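Local coordinates for protein methylxanthine N1-demethylase NdmA (Pseudomonas putida, PDB 6ICN) that removes the N1-methyl group of caffeine, yielding theobromine and formaldehyde, as a Rieske non-heme iron oxygenase that draws its electrons from NADH, at residues A[34-39]-A[58-63]; A[39-44]-A[134-139]; A[46-51]-A[89-94]; A[73-78]-A[141-146]. All coordinates share one frame; numbering follows the deposited sequence.

Interaction 1: A[34-39]-A[58-63]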
loop_
_atom_site.group_PDB
_atom_site.type_symbol
_atom_site.label_atom_id
_atom_site.label_comp_id
_atom_site.label_asym_id
_atom_site.label_seq_id
_atom_site.Cartn_x
_atom_site.Cartn_y
_atom_site.Cartn_z
ATOM N N PHE A 34 -8.278 -37.914 15.391
ATOM C CA PHE A 34 -6.823 -37.957 15.340
ATOM C C PHE A 34 -6.218 -36.756 16.060
ATOM O O PHE A 34 -6.873 -35.732 16.275
ATOM C CB PHE A 34 -6.331 -37.969 13.894
ATOM C CG PHE A 34 -6.685 -39.224 13.148
ATOM C CD1 PHE A 34 -5.950 -40.386 13.355
ATOM C CD2 PHE A 34 -7.725 -39.225 12.227
ATOM C CE1 PHE A 34 -6.271 -41.560 12.668
ATOM C CE2 PHE A 34 -8.049 -40.388 11.535
ATOM C CZ PHE A 34 -7.308 -41.544 11.757
ATOM N N TRP A 35 -4.960 -36.916 16.450
ATOM C CA TRP A 35 -4.143 -35.791 16.907
ATOM C C TRP A 35 -3.664 -34.977 15.715
ATOM O O TRP A 35 -3.100 -35.530 14.765
ATOM C CB TRP A 35 -2.933 -36.295 17.695
ATOM C CG TRP A 35 -3.284 -36.981 18.998
ATOM C CD1 TRP A 35 -3.627 -38.304 19.174
ATOM C CD2 TRP A 35 -3.322 -36.382 20.302
ATOM N NE1 TRP A 35 -3.881 -38.551 20.509
ATOM C CE2 TRP A 35 -3.696 -37.391 21.219
ATOM C CE3 TRP A 35 -3.075 -35.092 20.783
ATOM C CZ2 TRP A 35 -3.817 -37.149 22.587
ATOM C CZ3 TRP A 35 -3.204 -34.852 22.144
ATOM C CH2 TRP A 35 -3.555 -35.883 23.031
ATOM N N HIS A 36 -3.834 -33.658 15.790
ATOM C CA HIS A 36 -3.324 -32.767 14.761
ATOM C C HIS A 36 -2.470 -31.682 15.402
ATOM O O HIS A 36 -2.834 -31.159 16.455
ATOM C CB HIS A 36 -4.466 -32.099 13.985
ATOM C CG HIS A 36 -5.410 -33.069 13.332
ATOM N ND1 HIS A 36 -5.095 -33.746 12.171
ATOM C CD2 HIS A 36 -6.663 -33.452 13.669
ATOM C CE1 HIS A 36 -6.111 -34.526 11.836
ATOM N NE2 HIS A 36 -7.078 -34.366 12.727
ATOM N N PRO A 37 -1.373 -31.282 14.755
ATOM C CA PRO A 37 -0.576 -30.160 15.272
ATOM C C PRO A 37 -1.301 -28.861 14.974
ATOM O O PRO A 37 -1.911 -28.702 13.913
ATOM C CB PRO A 37 0.729 -30.260 14.473
ATOM C CG PRO A 37 0.258 -30.801 13.111
ATOM C CD PRO A 37 -0.923 -31.722 13.416
ATOM N N VAL A 38 -1.231 -27.919 15.908
ATOM C CA VAL A 38 -1.898 -26.641 15.697
ATOM C C VAL A 38 -0.942 -25.466 15.725
ATOM O O VAL A 38 -1.266 -24.415 15.143
ATOM C CB VAL A 38 -3.041 -26.422 16.707
ATOM C CG1 VAL A 38 -4.130 -27.490 16.480
ATOM C CG2 VAL A 38 -2.527 -26.441 18.172
ATOM N N CYS A 39 0.222 -25.610 16.337
ATOM C CA CYS A 39 1.200 -24.535 16.400
ATOM C C CYS A 39 2.508 -25.129 16.879
ATOM O O CYS A 39 2.540 -26.249 17.398
ATOM C CB CYS A 39 0.732 -23.412 17.335
ATOM S SG CYS A 39 0.594 -23.868 19.102
ATOM N N LYS A 58 -6.918 -22.650 15.051
ATOM C CA LYS A 58 -8.102 -23.178 14.379
ATOM C C LYS A 58 -7.787 -24.558 13.837
ATOM O O LYS A 58 -6.731 -24.770 13.230
ATOM C CB LYS A 58 -8.575 -22.258 13.235
ATOM C CG LYS A 58 -9.821 -22.790 12.532
ATOM C CD LYS A 58 -10.259 -21.866 11.385
ATOM C CE LYS A 58 -11.079 -20.703 11.886
ATOM N NZ LYS A 58 -11.526 -19.854 10.743
ATOM N N LEU A 59 -8.703 -25.493 14.071
ATOM C CA LEU A 59 -8.502 -26.889 13.708
ATOM C C LEU A 59 -9.844 -27.438 13.269
ATOM O O LEU A 59 -10.809 -27.367 14.037
ATOM C CB LEU A 59 -7.946 -27.680 14.899
ATOM C CG LEU A 59 -7.968 -29.192 14.720
ATOM C CD1 LEU A 59 -7.068 -29.590 13.564
ATOM C CD2 LEU A 59 -7.475 -29.851 16.011
ATOM N N LEU A 60 -9.915 -27.936 12.029
ATOM C CA LEU A 60 -11.168 -28.482 11.479
ATOM C C LEU A 60 -12.338 -27.526 11.709
ATOM O O LEU A 60 -13.429 -27.935 12.121
ATOM C CB LEU A 60 -11.461 -29.864 12.073
ATOM C CG LEU A 60 -10.397 -30.894 11.703
ATOM C CD1 LEU A 60 -10.474 -32.155 12.589
ATOM C CD2 LEU A 60 -10.516 -31.265 10.233
ATOM N N ASN A 61 -12.087 -26.230 11.480
ATOM C CA ASN A 61 -13.042 -25.129 11.618
ATOM C C ASN A 61 -13.480 -24.847 13.054
ATOM O O ASN A 61 -14.415 -24.061 13.256
ATOM C CB ASN A 61 -14.288 -25.345 10.747
ATOM C CG ASN A 61 -14.764 -24.059 10.079
ATOM O OD1 ASN A 61 -13.974 -23.149 9.799
ATOM N ND2 ASN A 61 -16.069 -23.971 9.838
ATOM N N GLU A 62 -12.828 -25.437 14.057
ATOM C CA GLU A 62 -13.074 -25.098 15.451
ATOM C C GLU A 62 -12.125 -23.990 15.895
ATOM O O GLU A 62 -10.916 -24.092 15.669
ATOM C CB GLU A 62 -12.852 -26.325 16.342
ATOM C CG GLU A 62 -13.785 -27.469 16.038
ATOM C CD GLU A 62 -15.021 -27.439 16.911
ATOM O OE1 GLU A 62 -15.377 -26.350 17.419
ATOM O OE2 GLU A 62 -15.621 -28.512 17.112
ATOM N N GLN A 63 -12.659 -22.969 16.559
ATOM C CA GLN A 63 -11.835 -21.894 17.113
ATOM C C GLN A 63 -11.436 -22.276 18.532
ATOM O O GLN A 63 -12.287 -22.362 19.417
ATOM C CB GLN A 63 -12.591 -20.573 17.097
ATOM C CG GLN A 63 -12.980 -20.128 15.710
ATOM C CD GLN A 63 -13.630 -18.759 15.729
ATOM O OE1 GLN A 63 -12.944 -17.752 15.774
ATOM N NE2 GLN A 63 -14.948 -18.725 15.709
HETATM O O HOH W 1 -3.914 -23.914 13.730
#

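Interaction 2: A[39-44]-A[134-139]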
loop_
_atom_site.group_PDB
_atom_site.type_symbol
_atom_site.label_atom_id
_atom_site.label_comp_id
_atom_site.label_asym_id
_atom_site.label_seq_id
_atom_site.Cartn_x
_atom_site.Cartn_y
_atom_site.Cartn_z
ATOM N N CYS A 39 0.222 -25.610 16.337
ATOM C CA CYS A 39 1.200 -24.535 16.400
ATOM C C CYS A 39 2.508 -25.129 16.879
ATOM O O CYS A 39 2.540 -26.249 17.398
ATOM C CB CYS A 39 0.732 -23.412 17.335
ATOM S SG CYS A 39 0.594 -23.868 19.102
ATOM N N THR A 40 3.593 -24.390 16.657
ATOM C CA THR A 40 4.839 -24.727 17.327
ATOM C C THR A 40 4.823 -24.167 18.745
ATOM O O THR A 40 4.073 -23.235 19.066
ATOM C CB THR A 40 6.057 -24.158 16.591
ATOM O OG1 THR A 40 6.021 -22.721 16.648
ATOM C CG2 THR A 40 6.077 -24.616 15.126
ATOM N N VAL A 41 5.653 -24.771 19.605
ATOM C CA VAL A 41 5.852 -24.218 20.946
ATOM C C VAL A 41 6.350 -22.784 20.847
ATOM O O VAL A 41 5.876 -21.894 21.567
ATOM C CB VAL A 41 6.811 -25.106 21.763
ATOM C CG1 VAL A 41 7.173 -24.430 23.104
ATOM C CG2 VAL A 41 6.155 -26.465 22.034
ATOM N N THR A 42 7.250 -22.528 19.893
ATOM C CA THR A 42 7.736 -21.172 19.635
ATOM C C THR A 42 6.588 -20.201 19.349
ATOM O O THR A 42 6.535 -19.102 19.925
ATOM C CB THR A 42 8.742 -21.212 18.487
ATOM O OG1 THR A 42 9.926 -21.877 18.955
ATOM C CG2 THR A 42 9.104 -19.785 18.035
ATOM N N GLU A 43 5.633 -20.595 18.495
ATOM C CA GLU A 43 4.477 -19.729 18.254
ATOM C C GLU A 43 3.697 -19.452 19.535
ATOM O O GLU A 43 3.271 -18.316 19.777
ATOM C CB GLU A 43 3.550 -20.354 17.210
ATOM C CG GLU A 43 4.033 -20.260 15.798
ATOM C CD GLU A 43 3.045 -20.894 14.845
ATOM O OE1 GLU A 43 2.739 -22.084 15.032
ATOM O OE2 GLU A 43 2.572 -20.203 13.912
ATOM N N LEU A 44 3.492 -20.479 20.376
ATOM C CA LEU A 44 2.780 -20.245 21.624
ATOM C C LEU A 44 3.520 -19.237 22.496
ATOM O O LEU A 44 2.908 -18.318 23.054
ATOM C CB LEU A 44 2.585 -21.576 22.357
ATOM C CG LEU A 44 1.880 -21.508 23.712
ATOM C CD1 LEU A 44 0.564 -20.761 23.678
ATOM C CD2 LEU A 44 1.626 -22.942 24.158
ATOM N N CYS A 134 -4.648 -32.192 24.748
ATOM C CA CYS A 134 -3.630 -31.274 24.242
ATOM C C CYS A 134 -2.281 -31.678 24.816
ATOM O O CYS A 134 -2.150 -31.787 26.039
ATOM C CB CYS A 134 -3.959 -29.834 24.647
ATOM S SG CYS A 134 -2.786 -28.622 23.981
ATOM N N GLU A 135 -1.289 -31.889 23.951
ATOM C CA GLU A 135 0.048 -32.300 24.368
ATOM C C GLU A 135 1.114 -31.655 23.496
ATOM O O GLU A 135 0.924 -31.476 22.285
ATOM C CB GLU A 135 0.263 -33.823 24.269
ATOM C CG GLU A 135 -0.665 -34.635 25.129
ATOM C CD GLU A 135 -0.263 -34.607 26.589
ATOM O OE1 GLU A 135 0.938 -34.373 26.877
ATOM O OE2 GLU A 135 -1.152 -34.817 27.442
ATOM N N GLU A 136 2.257 -31.354 24.113
ATOM C CA GLU A 136 3.465 -31.018 23.370
ATOM C C GLU A 136 4.230 -32.286 23.014
ATOM O O GLU A 136 4.364 -33.206 23.833
ATOM C CB GLU A 136 4.373 -30.077 24.173
ATOM C CG GLU A 136 5.675 -29.676 23.450
ATOM C CD GLU A 136 6.811 -30.716 23.548
ATOM O OE1 GLU A 136 7.590 -30.878 22.582
ATOM O OE2 GLU A 136 6.953 -31.370 24.606
ATOM N N ARG A 137 4.715 -32.340 21.777
ATOM C CA ARG A 137 5.644 -33.382 21.359
ATOM C C ARG A 137 6.436 -32.861 20.168
ATOM O O ARG A 137 5.861 -32.252 19.258
ATOM C CB ARG A 137 4.923 -34.699 21.003
ATOM C CG ARG A 137 5.906 -35.885 20.946
ATOM C CD ARG A 137 5.223 -37.262 21.013
ATOM N NE ARG A 137 4.488 -37.474 22.261
ATOM C CZ ARG A 137 3.711 -38.530 22.489
ATOM N NH1 ARG A 137 3.594 -39.472 21.563
ATOM N NH2 ARG A 137 3.060 -38.648 23.637
ATOM N N TYR A 138 7.751 -33.080 20.191
ATOM C CA TYR A 138 8.662 -32.686 19.111
ATOM C C TYR A 138 8.734 -31.185 18.918
ATOM O O TYR A 138 9.203 -30.727 17.871
ATOM C CB TYR A 138 8.285 -33.319 17.762
ATOM C CG TYR A 138 7.904 -34.772 17.834
ATOM C CD1 TYR A 138 8.702 -35.690 18.511
ATOM C CD2 TYR A 138 6.739 -35.224 17.227
ATOM C CE1 TYR A 138 8.357 -37.035 18.565
ATOM C CE2 TYR A 138 6.386 -36.570 17.278
ATOM C CZ TYR A 138 7.195 -37.458 17.958
ATOM O OH TYR A 138 6.865 -38.790 18.014
ATOM N N GLY A 139 8.298 -30.385 19.895
ATOM C CA GLY A 139 8.308 -28.948 19.696
ATOM C C GLY A 139 7.055 -28.403 19.041
ATOM O O GLY A 139 7.006 -27.204 18.707
HETATM O O HOH W 2 8.842 -25.059 18.804
#

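Interaction 3: A[46-51]-A[89-94]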
loop_
_atom_site.group_PDB
_atom_site.type_symbol
_atom_site.label_atom_id
_atom_site.label_comp_id
_atom_site.label_asym_id
_atom_site.label_seq_id
_atom_site.Cartn_x
_atom_site.Cartn_y
_atom_site.Cartn_z
ATOM N N LYS A 46 5.679 -16.925 21.652
ATOM C CA LYS A 46 5.734 -15.592 21.053
ATOM C C LYS A 46 4.393 -14.866 21.051
ATOM O O LYS A 46 4.372 -13.644 20.853
ATOM C CB LYS A 46 6.231 -15.677 19.608
ATOM C CG LYS A 46 7.729 -15.908 19.508
ATOM C CD LYS A 46 8.155 -16.291 18.094
ATOM C CE LYS A 46 8.145 -15.111 17.150
ATOM N NZ LYS A 46 8.932 -15.447 15.933
ATOM N N ALA A 47 3.281 -15.582 21.263
ATOM C CA ALA A 47 1.956 -14.997 21.054
ATOM C C ALA A 47 1.684 -13.839 22.006
ATOM O O ALA A 47 1.052 -12.847 21.623
ATOM C CB ALA A 47 0.874 -16.068 21.225
ATOM N N HIS A 48 2.136 -13.956 23.247
ATOM C CA HIS A 48 1.842 -13.041 24.338
ATOM C C HIS A 48 3.153 -12.764 25.066
ATOM O O HIS A 48 3.984 -13.678 25.212
ATOM C CB HIS A 48 0.811 -13.673 25.290
ATOM C CG HIS A 48 0.297 -12.749 26.346
ATOM N ND1 HIS A 48 0.986 -12.501 27.515
ATOM C CD2 HIS A 48 -0.843 -12.019 26.416
ATOM C CE1 HIS A 48 0.292 -11.658 28.260
ATOM N NE2 HIS A 48 -0.813 -11.337 27.609
ATOM N N PRO A 49 3.378 -11.535 25.541
ATOM C CA PRO A 49 4.661 -11.233 26.217
ATOM C C PRO A 49 4.931 -12.064 27.465
ATOM O O PRO A 49 6.091 -12.176 27.872
ATOM C CB PRO A 49 4.537 -9.743 26.580
ATOM C CG PRO A 49 3.390 -9.220 25.774
ATOM C CD PRO A 49 2.484 -10.372 25.454
ATOM N N SER A 50 3.909 -12.647 28.098
ATOM C CA SER A 50 4.140 -13.531 29.240
ATOM C C SER A 50 4.882 -14.808 28.864
ATOM O O SER A 50 5.396 -15.490 29.763
ATOM C CB SER A 50 2.808 -13.920 29.872
ATOM O OG SER A 50 2.101 -14.790 28.996
ATOM N N SER A 51 4.901 -15.164 27.576
ATOM C CA SER A 51 5.411 -16.414 27.013
ATOM C C SER A 51 4.531 -17.616 27.334
ATOM O O SER A 51 4.903 -18.735 26.971
ATOM C CB SER A 51 6.865 -16.729 27.433
ATOM O OG SER A 51 6.949 -17.289 28.752
ATOM N N LEU A 89 -7.951 -13.402 23.763
ATOM C CA LEU A 89 -7.595 -12.017 24.051
ATOM C C LEU A 89 -7.338 -11.794 25.532
ATOM O O LEU A 89 -7.138 -10.652 25.959
ATOM C CB LEU A 89 -8.689 -11.069 23.542
ATOM C CG LEU A 89 -8.902 -11.046 22.023
ATOM C CD1 LEU A 89 -9.873 -9.910 21.694
ATOM C CD2 LEU A 89 -7.597 -10.882 21.279
ATOM N N GLY A 90 -7.315 -12.868 26.324
ATOM C CA GLY A 90 -7.149 -12.795 27.763
ATOM C C GLY A 90 -5.716 -13.008 28.215
ATOM O O GLY A 90 -4.754 -12.786 27.466
ATOM N N THR A 91 -5.572 -13.463 29.465
ATOM C CA THR A 91 -4.276 -13.531 30.126
ATOM C C THR A 91 -4.197 -14.786 30.990
ATOM O O THR A 91 -5.185 -15.183 31.605
ATOM C CB THR A 91 -4.050 -12.274 30.993
ATOM O OG1 THR A 91 -2.722 -12.280 31.546
ATOM C CG2 THR A 91 -5.013 -12.233 32.113
ATOM N N VAL A 92 -3.024 -15.408 31.028
ATOM C CA VAL A 92 -2.785 -16.497 31.972
ATOM C C VAL A 92 -2.509 -15.893 33.343
ATOM O O VAL A 92 -1.672 -14.994 33.484
ATOM C CB VAL A 92 -1.616 -17.379 31.510
ATOM C CG1 VAL A 92 -1.244 -18.394 32.606
ATOM C CG2 VAL A 92 -1.966 -18.086 30.203
ATOM N N SER A 93 -3.211 -16.386 34.358
ATOM C CA SER A 93 -3.067 -15.887 35.726
ATOM C C SER A 93 -2.928 -17.110 36.616
ATOM O O SER A 93 -3.878 -17.887 36.751
ATOM C CB SER A 93 -4.270 -15.032 36.128
ATOM O OG SER A 93 -4.192 -14.653 37.490
ATOM N N GLY A 94 -1.743 -17.300 37.190
ATOM C CA GLY A 94 -1.471 -18.539 37.894
ATOM C C GLY A 94 -1.579 -19.706 36.927
ATOM O O GLY A 94 -0.993 -19.704 35.841
HETATM O O HOH W 3 -0.973 -14.427 29.416
#

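Interaction 4: A[73-78]-A[141-146]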
loop_
_atom_site.group_PDB
_atom_site.type_symbol
_atom_site.label_atom_id
_atom_site.label_comp_id
_atom_site.label_asym_id
_atom_site.label_seq_id
_atom_site.Cartn_x
_atom_site.Cartn_y
_atom_site.Cartn_z
ATOM N N TYR A 73 0.158 -27.920 28.935
ATOM C CA TYR A 73 -0.461 -27.244 27.798
ATOM C C TYR A 73 -1.936 -27.624 27.713
ATOM O O TYR A 73 -2.286 -28.818 27.691
ATOM C CB TYR A 73 0.264 -27.600 26.493
ATOM C CG TYR A 73 1.692 -27.101 26.465
ATOM C CD1 TYR A 73 1.979 -25.761 26.206
ATOM C CD2 TYR A 73 2.752 -27.958 26.733
ATOM C CE1 TYR A 73 3.284 -25.309 26.189
ATOM C CE2 TYR A 73 4.064 -27.508 26.728
ATOM C CZ TYR A 73 4.320 -26.178 26.451
ATOM O OH TYR A 73 5.617 -25.739 26.451
ATOM N N VAL A 74 -2.800 -26.610 27.672
ATOM C CA VAL A 74 -4.247 -26.782 27.716
ATOM C C VAL A 74 -4.867 -26.168 26.472
ATOM O O VAL A 74 -4.458 -25.079 26.042
ATOM C CB VAL A 74 -4.850 -26.146 28.985
ATOM C CG1 VAL A 74 -6.364 -26.241 28.985
ATOM C CG2 VAL A 74 -4.258 -26.806 30.243
ATOM N N ALA A 75 -5.857 -26.865 25.909
ATOM C CA ALA A 75 -6.665 -26.370 24.794
ATOM C C ALA A 75 -8.133 -26.282 25.211
ATOM O O ALA A 75 -8.701 -27.260 25.723
ATOM C CB ALA A 75 -6.503 -27.280 23.566
ATOM N N MET A 76 -8.742 -25.113 25.005
ATOM C CA MET A 76 -10.159 -24.886 25.298
ATOM C C MET A 76 -10.817 -24.291 24.063
ATOM O O MET A 76 -10.143 -23.734 23.196
ATOM C CB MET A 76 -10.371 -23.912 26.474
ATOM C CG MET A 76 -9.755 -24.309 27.783
ATOM S SD MET A 76 -10.128 -23.014 28.979
ATOM C CE MET A 76 -8.737 -23.249 30.087
ATOM N N ARG A 77 -12.143 -24.388 23.982
ATOM C CA ARG A 77 -12.832 -23.579 22.977
ATOM C C ARG A 77 -12.582 -22.099 23.242
ATOM O O ARG A 77 -12.653 -21.631 24.385
ATOM C CB ARG A 77 -14.328 -23.856 22.987
ATOM C CG ARG A 77 -15.037 -23.217 21.801
ATOM C CD ARG A 77 -16.487 -23.696 21.696
ATOM N NE ARG A 77 -16.630 -25.140 21.887
ATOM C CZ ARG A 77 -16.493 -26.028 20.912
ATOM N NH1 ARG A 77 -16.202 -25.631 19.684
ATOM N NH2 ARG A 77 -16.645 -27.306 21.157
ATOM N N ASP A 78 -12.317 -21.340 22.171
ATOM C CA ASP A 78 -11.993 -19.923 22.315
ATOM C C ASP A 78 -13.260 -19.070 22.445
ATOM O O ASP A 78 -13.559 -18.205 21.620
ATOM C CB ASP A 78 -11.149 -19.475 21.134
ATOM C CG ASP A 78 -10.516 -18.121 21.368
ATOM O OD1 ASP A 78 -10.591 -17.618 22.502
ATOM O OD2 ASP A 78 -9.950 -17.566 20.401
ATOM N N ILE A 141 2.602 -28.348 19.325
ATOM C CA ILE A 141 1.441 -28.530 20.194
ATOM C C ILE A 141 0.387 -29.279 19.395
ATOM O O ILE A 141 0.018 -28.846 18.288
ATOM C CB ILE A 141 0.885 -27.182 20.690
ATOM C CG1 ILE A 141 1.944 -26.410 21.471
ATOM C CG2 ILE A 141 -0.387 -27.398 21.509
ATOM C CD1 ILE A 141 2.423 -27.132 22.682
ATOM N N TRP A 142 -0.105 -30.396 19.954
ATOM C CA TRP A 142 -1.041 -31.289 19.282
ATOM C C TRP A 142 -2.380 -31.303 20.007
ATOM O O TRP A 142 -2.425 -31.292 21.240
ATOM C CB TRP A 142 -0.494 -32.718 19.251
ATOM C CG TRP A 142 0.849 -32.862 18.641
ATOM C CD1 TRP A 142 2.064 -32.588 19.226
ATOM C CD2 TRP A 142 1.134 -33.344 17.326
ATOM N NE1 TRP A 142 3.081 -32.866 18.338
ATOM C CE2 TRP A 142 2.535 -33.314 17.163
ATOM C CE3 TRP A 142 0.334 -33.755 16.245
ATOM C CZ2 TRP A 142 3.163 -33.729 15.987
ATOM C CZ3 TRP A 142 0.954 -34.165 15.086
ATOM C CH2 TRP A 142 2.355 -34.145 14.961
ATOM N N ILE A 143 -3.479 -31.333 19.250
ATOM C CA ILE A 143 -4.824 -31.362 19.812
ATOM C C ILE A 143 -5.619 -32.509 19.196
ATOM O O ILE A 143 -5.573 -32.726 17.981
ATOM C CB ILE A 143 -5.566 -30.023 19.597
ATOM C CG1 ILE A 143 -4.903 -28.922 20.427
ATOM C CG2 ILE A 143 -7.045 -30.147 19.991
ATOM C CD1 ILE A 143 -5.515 -27.542 20.156
ATOM N N ARG A 144 -6.350 -33.251 20.041
ATOM C CA ARG A 144 -7.325 -34.234 19.565
ATOM C C ARG A 144 -8.710 -33.781 19.992
ATOM O O ARG A 144 -9.003 -33.706 21.193
ATOM C CB ARG A 144 -7.037 -35.640 20.103
ATOM C CG ARG A 144 -8.083 -36.675 19.628
ATOM C CD ARG A 144 -7.670 -38.084 20.035
ATOM N NE ARG A 144 -7.532 -38.216 21.492
ATOM C CZ ARG A 144 -7.041 -39.295 22.094
ATOM N NH1 ARG A 144 -6.648 -40.341 21.376
ATOM N NH2 ARG A 144 -6.954 -39.342 23.419
ATOM N N LEU A 145 -9.569 -33.493 19.009
ATOM C CA LEU A 145 -10.868 -32.908 19.326
ATOM C C LEU A 145 -11.827 -33.925 19.931
ATOM O O LEU A 145 -12.621 -33.579 20.814
ATOM C CB LEU A 145 -11.487 -32.289 18.076
ATOM C CG LEU A 145 -10.813 -30.993 17.616
ATOM C CD1 LEU A 145 -11.307 -30.628 16.234
ATOM C CD2 LEU A 145 -11.106 -29.871 18.606
ATOM N N ASP A 146 -11.811 -35.156 19.434
ATOM C CA ASP A 146 -12.688 -36.222 19.916
ATOM C C ASP A 146 -11.818 -37.364 20.431
ATOM O O ASP A 146 -11.098 -38.016 19.655
ATOM C CB ASP A 146 -13.628 -36.703 18.811
ATOM C CG ASP A 146 -14.783 -37.537 19.350
ATOM O OD1 ASP A 146 -14.553 -38.290 20.314
ATOM O OD2 ASP A 146 -15.919 -37.423 18.832
#

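Interaction 1: A[34-39]-A[58-63]
With chi1 at -58°, H36 turns its CG away from its own carbonyl carbon and out toward L59, whose chain leaves anti to the backbone N (chi1 168°) and then bends at chi2 (63°) to present both methyls to strand 35-40. The two side chains cross at about a right angle. L59 CD1 sits 3.6 Å from H36 CB and also touches CG and CD2 of the imidazole, while the other leucine branch, CD2, lies 4.1 Å from V38 CG1. Farther along the ring, L60 CD1 lies against its CD2-NE2 side, 4.1 Å from H36 NE2, which is itself hydrogen-bonded to L31 O. Both leucine methyls reach the imidazole obliquely. Leucine suits position 59 because its forked end can serve two residues of one strand at once.

No direct hydrogen bond joins the segments. Instead water 1 donates to V38 O at 3.0 Å and to K58 O, bridging two acceptors that cannot bond each other. L59 to E62 form a type I' turn, with E62 N bonded to L59 O at 2.8 Å, and the backbones of L60 and N61 pair with strand 263-274. Strands 35-40 and 55-59 are the two outermost of a six-stranded antiparallel sheet, and their meeting through side chains and water is that of a curled sheet closing into the barrel-like body of a Rieske domain.

Interaction 2: A[39-44]-A[134-139]
V41 and E136 cross obliquely, and the touch is made by one methyl: V41 CG2 lies 3.5 Å from E136 CG, against the aliphatic part of the glutamate. E136 then bends sharply at chi2 (-82°), so its carboxylate swings away from the valine and back to its own loop. There OE1 accepts from G139 N at 2.8 Å, met nearly along the C-O direction. A glutamate fits here because its methylenes can face a hydrophobic neighbour while its charge ties down the turn.

G139, where a side chain would collide with the carbonyl oxygen of Y138, offers its carbonyl to the start of helix 41-47. V41 N donates to G139 O at 2.9 Å in an almost straight bond (177°), although the donor stands above the carbonyl plane by 40°. Water 2 donates to the same oxygen at 2.8 Å and accepts from T42 N. The helix start is ordered by a capping box: E43 N donates to T40 OG1 at 2.8 Å, and T40 N returns a bond to E43 OE1, which uses its anti lone pair and is also salt-bridged to K279.

Chemically, the first N-H groups of the helix, which have no carbonyl of an earlier turn to meet, are taken up by a threonine hydroxyl, a water and the carbonyl of a distant loop. The partial positive charge of this helix end would probably polarise G139 O and strengthen its bonds.

Interaction 3: A[46-51]-A[89-94]
The imidazole of H48 reaches across to the backbone of G90, where its CD2 lies 4.1 Å from G90 O. This loose contact joins the type I beta turn H48-S51, which follows helix 41-47, to strand 91-93, an edge strand of the small antiparallel sheet in the Rieske domain. T91 OG1 stands farther along the ring, approaching it obliquely. With no direct hydrogen bond between the segments, water 3 makes the polar link: it accepts from V92 N at 2.8 Å and is hydrogen-bonded to S50 OG at 3.1 Å.

The two faces of the ring meet P49 CD and, opposite, water 3, each toward the rim. With chi1 at -172°, H48 turns ND1 back toward its own turn, where it accepts from S50 N at 3.0 Å, the donor being 20° out of the ring plane. Histidine is apt here, since one flat group both accepts that N-H and reaches strand 91-93. Replacing H48 with a leucine would probably leave S50 N without this acceptor and set the turn freer to shift against G90.

In the next shell, S50 OG is also hydrogen-bonded to L52 N, while V92 packs on L52 and on strand 62-69. P49 and S51 touch A298 and S292 of the third subunit, so the turn also faces the assembly. About 9 Å separates G90 from the bound [2Fe-2S] cluster. The turn is closed by S51 N to H48 O at 2.9 Å, and S51 OG donates to S50 O at 2.6 Å on an in-plane lone pair.

Interaction 4: A[73-78]-A[141-146]
Y73 lays one face of its ring under the end of I141: methyl CD1 is 3.9 Å from the ring centroid and only 14° off the ring normal, a CH-pi contact. The methyl sits slightly toward the CD1 rim of the ring, 3.8 Å from Y73 CD1, and the two side chains cross at about a right angle. This is core packing within the curled antiparallel sheet of the Rieske domain. Strands 72-77 and 140-144 both neighbour strand 131-137 without neighbouring each other, so they run the same way and meet through side chains alone.

I141 points its CG1 branch away from its carbonyl carbon (chi1 -59°) and then turns again at chi2 (-61°), which brings CD1 over the tyrosine. Isoleucine is well matched to this place, as its CG1-CD1 arm can reach out and set one methyl on the ring while the CG2 branch stays back at the strand. The side chains of E136 and V41 also pack against Y73, the glutamate through its methylene CB. Were Y73 a serine, I141 CD1 would lose its aromatic platform, and a gap is likely to open beneath it, leaving the CG1-CD1 arm of I141 freer to change rotamer.

C134, on the strand between, touches both A75 and I141 and so fills the interval. L64 of strand 62-69 packs on I143 from another part of the sheet. The smallness of alanine matters at the second pair, where I143, extended at chi2, brings its CD1 to 3.6 Å and its CG1 to 3.9 Å from A75 CB.

In the fold
Interactions 1, 2 and 4 all reach one six-stranded sheet. Interactions 1 and 4 have centres about 8 Å apart and are joined by the E62 OE1 to R77 NH1 salt bridge and a probable bond from V38 N to I141 O. Interaction 2, with its centre about 11 Å from that of interaction 4, adds L44 CD2 against Y73 CD1 at 3.5 Å and shares C39 with interaction 1. Helix 41-47 then leads from interaction 2 to interaction 3, whose centre is about 15 Å away and which comes nearest the [2Fe-2S] cluster, about 9 Å separating G90 from it. None lies at the caffeine or cobalt site, whose residues come later in the chain.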